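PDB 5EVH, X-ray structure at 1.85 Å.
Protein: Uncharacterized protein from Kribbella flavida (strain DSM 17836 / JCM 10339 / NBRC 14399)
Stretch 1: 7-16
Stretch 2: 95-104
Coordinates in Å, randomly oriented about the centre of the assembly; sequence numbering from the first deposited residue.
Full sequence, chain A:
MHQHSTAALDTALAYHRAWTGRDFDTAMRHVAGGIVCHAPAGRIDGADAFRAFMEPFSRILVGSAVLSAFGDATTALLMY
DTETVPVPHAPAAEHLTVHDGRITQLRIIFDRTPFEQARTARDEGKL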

ATOM      1  N   ALA A   7      11.022  12.200 -13.594  1.00 24.70           N
ATOM      2  CA  ALA A   7      10.473  11.506 -14.759  1.00 23.50           C
ATOM      3  C   ALA A   7       9.532  10.379 -14.340  1.00 18.29           C
ATOM      4  O   ALA A   7       8.424  10.220 -14.891  1.00 19.76           O
ATOM      5  CB  ALA A   7      11.615  10.946 -15.636  1.00 24.28           C
ATOM      6  N   ALA A   8       9.964   9.540 -13.399  1.00 16.87           N
ATOM      7  CA  ALA A   8       9.135   8.379 -13.099  1.00 16.88           C
ATOM      8  C   ALA A   8       7.834   8.805 -12.444  1.00 14.94           C
ATOM      9  O   ALA A   8       6.788   8.194 -12.676  1.00 13.54           O
ATOM     10  CB  ALA A   8       9.864   7.379 -12.164  1.00 18.67           C
ATOM     11  N   LEU A   9       7.888   9.788 -11.554  1.00 14.63           N
ATOM     12  CA  LEU A   9       6.647  10.221 -10.901  1.00 15.57           C
ATOM     13  C   LEU A   9       5.709  10.892 -11.910  1.00 16.99           C
ATOM     14  O   LEU A   9       4.486  10.745 -11.824  1.00 14.64           O
ATOM     15  CB  LEU A   9       6.952  11.226  -9.746  1.00 16.97           C
ATOM     16  CG  LEU A   9       5.690  11.686  -8.941  1.00 14.74           C
ATOM     17  CD1 LEU A   9       4.894  10.481  -8.442  1.00 18.84           C
ATOM     18  CD2 LEU A   9       6.083  12.564  -7.760  1.00 21.43           C
ATOM     19  N   ASP A  10       6.248  11.735 -12.795  1.00 15.79           N
ATOM     20  CA  ASP A  10       5.401  12.355 -13.829  1.00 14.35           C
ATOM     21  C   ASP A  10       4.672  11.292 -14.647  1.00 15.77           C
ATOM     22  O   ASP A  10       3.465  11.412 -14.918  1.00 15.13           O
ATOM     23  CB  ASP A  10       6.258  13.201 -14.771  1.00 17.64           C
ATOM     24  CG  ASP A  10       6.768  14.496 -14.118  1.00 30.76           C
ATOM     25  OD1 ASP A  10       6.225  14.917 -13.050  1.00 24.65           O
ATOM     26  OD2 ASP A  10       7.684  15.102 -14.721  1.00 30.87           O
ATOM     27  N   THR A  11       5.390  10.212 -15.026  1.00 14.86           N
ATOM     28  CA  THR A  11       4.746   9.127 -15.771  1.00 14.53           C
ATOM     29  C   THR A  11       3.679   8.420 -14.930  1.00 16.35           C
ATOM     30  O   THR A  11       2.551   8.143 -15.404  1.00 15.89           O
ATOM     31  CB  THR A  11       5.819   8.137 -16.226  1.00 18.30           C
ATOM     32  OG1 THR A  11       6.619   8.797 -17.217  1.00 21.55           O
ATOM     33  CG2 THR A  11       5.205   6.885 -16.806  1.00 19.49           C
ATOM     34  N   ALA A  12       4.028   8.093 -13.676  1.00 13.78           N
ATOM     35  CA  ALA A  12       3.095   7.438 -12.774  1.00 11.83           C
ATOM     36  C   ALA A  12       1.816   8.244 -12.621  1.00 15.11           C
ATOM     37  O   ALA A  12       0.718   7.681 -12.657  1.00 12.64           O
ATOM     38  CB  ALA A  12       3.784   7.243 -11.399  1.00 12.12           C
ATOM     39  N   LEU A  13       1.938   9.575 -12.354  1.00 11.68           N
ATOM     40  CA  LEU A  13       0.733  10.392 -12.167  1.00 12.60           C
ATOM     41  C   LEU A  13      -0.048  10.578 -13.495  1.00 15.02           C
ATOM     42  O   LEU A  13      -1.273  10.692 -13.470  1.00 15.84           O
ATOM     43  CB  LEU A  13       1.094  11.759 -11.586  1.00 14.04           C
ATOM     44  CG  LEU A  13       1.664  11.681 -10.142  1.00 15.62           C
ATOM     45  CD1 LEU A  13       2.145  13.096  -9.708  1.00 14.44           C
ATOM     46  CD2 LEU A  13       0.547  11.186  -9.225  1.00 16.75           C
ATOM     47  N   ALA A  14       0.640  10.661 -14.644  1.00 11.77           N
ATOM     48  CA  ALA A  14      -0.074  10.790 -15.930  1.00 15.80           C
ATOM     49  C   ALA A  14      -0.893   9.530 -16.218  1.00 17.85           C
ATOM     50  O   ALA A  14      -2.066   9.615 -16.627  1.00 14.12           O
ATOM     51  CB  ALA A  14       0.943  11.066 -17.054  1.00 13.44           C
ATOM     52  N   TYR A  15      -0.277   8.360 -15.962  1.00 14.54           N
ATOM     53  CA  TYR A  15      -0.951   7.066 -16.022  1.00 17.16           C
ATOM     54  C   TYR A  15      -2.140   7.045 -15.065  1.00 15.53           C
ATOM     55  O   TYR A  15      -3.268   6.727 -15.450  1.00 12.81           O
ATOM     56  CB  TYR A  15       0.062   5.961 -15.637  1.00 14.94           C
ATOM     57  CG  TYR A  15      -0.642   4.685 -15.357  1.00 13.94           C
ATOM     58  CD1 TYR A  15      -1.090   3.876 -16.428  1.00 15.88           C
ATOM     59  CD2 TYR A  15      -0.911   4.295 -14.056  1.00 19.76           C
ATOM     60  CE1 TYR A  15      -1.794   2.717 -16.166  1.00 15.44           C
ATOM     61  CE2 TYR A  15      -1.587   3.132 -13.797  1.00 22.56           C
ATOM     62  CZ  TYR A  15      -2.049   2.380 -14.870  1.00 24.00           C
ATOM     63  OH  TYR A  15      -2.734   1.235 -14.633  1.00 30.64           O
ATOM     64  N   HIS A  16      -1.912   7.453 -13.817  1.00 12.79           N
ATOM     65  CA  HIS A  16      -2.971   7.373 -12.816  1.00 15.54           C
ATOM     66  C   HIS A  16      -4.151   8.251 -13.216  1.00 14.04           C
ATOM     67  O   HIS A  16      -5.312   7.862 -13.107  1.00 15.54           O
ATOM     68  CB  HIS A  16      -2.394   7.832 -11.472  1.00 13.56           C
ATOM     69  CG  HIS A  16      -3.392   7.836 -10.366  1.00 14.64           C
ATOM     70  ND1 HIS A  16      -3.793   6.675  -9.731  1.00 15.47           N
ATOM     71  CD2 HIS A  16      -4.093   8.853  -9.795  1.00 15.69           C
ATOM     72  CE1 HIS A  16      -4.687   6.985  -8.798  1.00 16.89           C
ATOM     73  NE2 HIS A  16      -4.890   8.291  -8.825  1.00 16.95           N
ATOM     74  N   HIS A  95       3.953   0.819  -6.374  1.00 10.49           N
ATOM     75  CA  HIS A  95       5.370   1.046  -6.544  1.00 10.73           C
ATOM     76  C   HIS A  95       5.645   0.807  -8.025  1.00 14.98           C
ATOM     77  O   HIS A  95       5.386  -0.301  -8.521  1.00 13.70           O
ATOM     78  CB  HIS A  95       6.182   0.087  -5.678  1.00 10.99           C
ATOM     79  CG  HIS A  95       7.668   0.180  -5.926  1.00 17.18           C
ATOM     80  ND1 HIS A  95       8.498  -0.925  -5.898  1.00 23.52           N
ATOM     81  CD2 HIS A  95       8.483   1.254  -6.150  1.00 16.28           C
ATOM     82  CE1 HIS A  95       9.755  -0.547  -6.121  1.00 27.69           C
ATOM     83  NE2 HIS A  95       9.770   0.769  -6.306  1.00 21.78           N
ATOM     84  N   LEU A  96       6.127   1.825  -8.743  1.00 16.38           N
ATOM     85  CA  LEU A  96       6.279   1.741 -10.203  1.00 14.81           C
ATOM     86  C   LEU A  96       7.745   1.869 -10.580  1.00 17.93           C
ATOM     87  O   LEU A  96       8.477   2.691 -10.017  1.00 17.74           O
ATOM     88  CB  LEU A  96       5.514   2.867 -10.925  1.00 12.88           C
ATOM     89  CG  LEU A  96       4.013   2.893 -10.631  1.00 15.21           C
ATOM     90  CD1 LEU A  96       3.774   3.768  -9.412  1.00 14.63           C
ATOM     91  CD2 LEU A  96       3.251   3.398 -11.849  1.00 16.91           C
ATOM     92  N   THR A  97       8.163   1.086 -11.562  1.00 13.40           N
ATOM     93  CA  THR A  97       9.458   1.271 -12.204  1.00 14.70           C
ATOM     94  C   THR A  97       9.204   1.767 -13.604  1.00 17.57           C
ATOM     95  O   THR A  97       8.384   1.191 -14.327  1.00 16.88           O
ATOM     96  CB  THR A  97      10.215  -0.078 -12.280  1.00 21.36           C
ATOM     97  OG1 THR A  97      10.302  -0.584 -10.943  1.00 25.39           O
ATOM     98  CG2 THR A  97      11.569   0.061 -12.901  1.00 21.58           C
ATOM     99  N   VAL A  98       9.955   2.782 -14.037  1.00 16.46           N
ATOM    100  CA  VAL A  98       9.641   3.463 -15.291  1.00 17.76           C
ATOM    101  C   VAL A  98      10.929   3.611 -16.076  1.00 24.47           C
ATOM    102  O   VAL A  98      11.916   4.110 -15.528  1.00 23.12           O
ATOM    103  CB  VAL A  98       9.031   4.854 -15.037  1.00 16.57           C
ATOM    104  CG1 VAL A  98       8.830   5.574 -16.403  1.00 20.66           C
ATOM    105  CG2 VAL A  98       7.715   4.728 -14.158  1.00 15.90           C
ATOM    106  N   HIS A  99      10.935   3.166 -17.339  1.00 23.04           N
ATOM    107  CA  HIS A  99      12.099   3.314 -18.215  1.00 32.91           C
ATOM    108  C   HIS A  99      11.625   3.946 -19.499  1.00 35.68           C
ATOM    109  O   HIS A  99      10.659   3.471 -20.107  1.00 32.84           O
ATOM    110  CB  HIS A  99      12.800   1.982 -18.488  1.00 42.14           C
ATOM    111  CG  HIS A  99      13.439   1.418 -17.255  1.00 63.79           C
ATOM    112  ND1 HIS A  99      14.459   2.071 -16.585  1.00 70.03           N
ATOM    113  CD2 HIS A  99      13.158   0.307 -16.522  1.00 66.19           C
ATOM    114  CE1 HIS A  99      14.795   1.371 -15.512  1.00 69.42           C
ATOM    115  NE2 HIS A  99      14.030   0.292 -15.455  1.00 66.37           N
ATOM    116  N   ASP A 100      12.257   5.065 -19.851  1.00 39.89           N
ATOM    117  CA  ASP A 100      11.966   5.796 -21.072  1.00 41.74           C
ATOM    118  C   ASP A 100      10.470   6.056 -21.210  1.00 34.13           C
ATOM    119  O   ASP A 100       9.873   5.815 -22.252  1.00 37.47           O
ATOM    120  CB  ASP A 100      12.534   5.054 -22.297  1.00 44.47           C
ATOM    121  N   GLY A 101       9.842   6.505 -20.126  1.00 31.36           N
ATOM    122  CA  GLY A 101       8.437   6.902 -20.182  1.00 24.85           C
ATOM    123  C   GLY A 101       7.421   5.770 -20.094  1.00 27.44           C
ATOM    124  O   GLY A 101       6.226   6.023 -20.261  1.00 27.52           O
ATOM    125  N   ARG A 102       7.857   4.523 -19.940  1.00 22.55           N
ATOM    126  CA  ARG A 102       6.946   3.379 -19.868  1.00 24.81           C
ATOM    127  C   ARG A 102       7.120   2.645 -18.546  1.00 20.64           C
ATOM    128  O   ARG A 102       8.261   2.438 -18.093  1.00 22.24           O
ATOM    129  CB  ARG A 102       7.212   2.397 -20.991  1.00 25.03           C
ATOM    130  CG  ARG A 102       7.151   3.047 -22.395  1.00 32.68           C
ATOM    131  CD  ARG A 102       5.918   2.561 -23.025  1.00 36.56           C
ATOM    132  NE  ARG A 102       5.642   3.149 -24.316  1.00 47.80           N
ATOM    133  CZ  ARG A 102       4.518   2.911 -25.000  1.00 51.84           C
ATOM    134  NH1 ARG A 102       3.575   2.078 -24.482  1.00 34.84           N
ATOM    135  NH2 ARG A 102       4.329   3.512 -26.190  1.00 52.52           N
ATOM    136  N   ILE A 103       5.988   2.285 -17.923  1.00 17.64           N
ATOM    137  CA  ILE A 103       5.977   1.517 -16.671  1.00 15.22           C
ATOM    138  C   ILE A 103       6.352   0.077 -16.996  1.00 16.22           C
ATOM    139  O   ILE A 103       5.649  -0.601 -17.753  1.00 16.96           O
ATOM    140  CB  ILE A 103       4.601   1.574 -16.000  1.00 14.16           C
ATOM    141  CG1 ILE A 103       4.290   3.074 -15.698  1.00 13.54           C
ATOM    142  CG2 ILE A 103       4.575   0.634 -14.720  1.00 13.40           C
ATOM    143  CD1 ILE A 103       2.726   3.296 -15.347  1.00 15.63           C
ATOM    144  N   THR A 104       7.493  -0.387 -16.458  1.00 19.67           N
ATOM    145  CA  THR A 104       7.935  -1.751 -16.753  1.00 18.79           C
ATOM    146  C   THR A 104       7.662  -2.701 -15.596  1.00 20.38           C
ATOM    147  O   THR A 104       7.659  -3.923 -15.812  1.00 19.77           O
ATOM    148  CB  THR A 104       9.439  -1.800 -17.034  1.00 21.83           C
ATOM    149  OG1 THR A 104      10.070  -1.294 -15.848  1.00 19.94           O
ATOM    150  CG2 THR A 104       9.817  -0.949 -18.219  1.00 21.57           C
TER
HETATM  151  O   HOH W   1       5.438   8.388 -19.628  1.00 33.40           O

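The contact between helix 7-16 and the β-hairpin of residues 95-104 is a small apolar packing of helix on sheet, with no direct hydrogen bond across it and a single water bridging its polar margin. It illustrates a general principle: when two elements make no direct hydrogen bond to each other, the fit of side chains carries most of the contact. The helix keeps regular bonds of its own, such as Ala 12 N to Ala 8 O (2.9 Å). The hairpin closes through His 99 N to Arg 102 O (2.9 Å) and Arg 102 N to His 99 O (3.0 Å), around a type I' turn.

Alternation along the strand sorts the hairpin side chains. Leu 96 and Val 98 point toward the helix, while Thr 97 between them points away; on the second strand Ile 103 points toward the helix and Arg 102 away. On the helix, Ala 8, Thr 11 and Tyr 15 point toward the hairpin and Ala 12 sideways to it, a 3-4 spacing that keeps these residues along one flank, whereas Leu 9 and Leu 13 point away.

Alanine permits the closest approach of the backbones. The CA atoms of Ala 8 and Val 98 lie 5.4 Å apart, and the CB of Ala 8 meets the CB of Val 98 at 3.9 Å. Branched and apolar, Val 98 also reaches Thr 11 CG2 with its CG1. One turn on, the CB of Ala 12 rests 3.9 Å from Leu 96 CD2; here the longer leucine side chain spans a wider gap, the CA atoms of Ala 12 and Leu 96 being 7.0 Å apart. Both alanines are buried, as are Leu 96, Val 98, Ile 103 and Tyr 15.

At the next turn an aromatic ring takes over. Tyr 15, with chi1 in t, offers a ring face to Ile 103, whose CD1 lies 4.1 Å from the ring centroid and 28° off the normal, a CH-pi contact. Ile 103 CD1 approaches Tyr 15 CG to 3.6 Å, so the methyl sits toward the ring's inner end. An isoleucine extended at chi2 (t) is well suited to deliver it there.

Thr 11, the helix residue most covered by the hairpin, serves both chemistries. Thr 11 CG2 packs 3.9 Å from Val 98 CG1 and 4.1 Å from Ile 103 CG1, and so joins the two strands' apolar side chains. Thr 11 OG1 lies 2.7 Å from the oxygen of water 1 in a hydrogen bond, and the oxygen of water 1 donates to Gly 101 O at 2.6 Å, linking helix to turn. Gly 101 suits its place in the turn because its phi of 82° is one that glycine adopts readily. The whole contact buries 334 Å², summed over both sides.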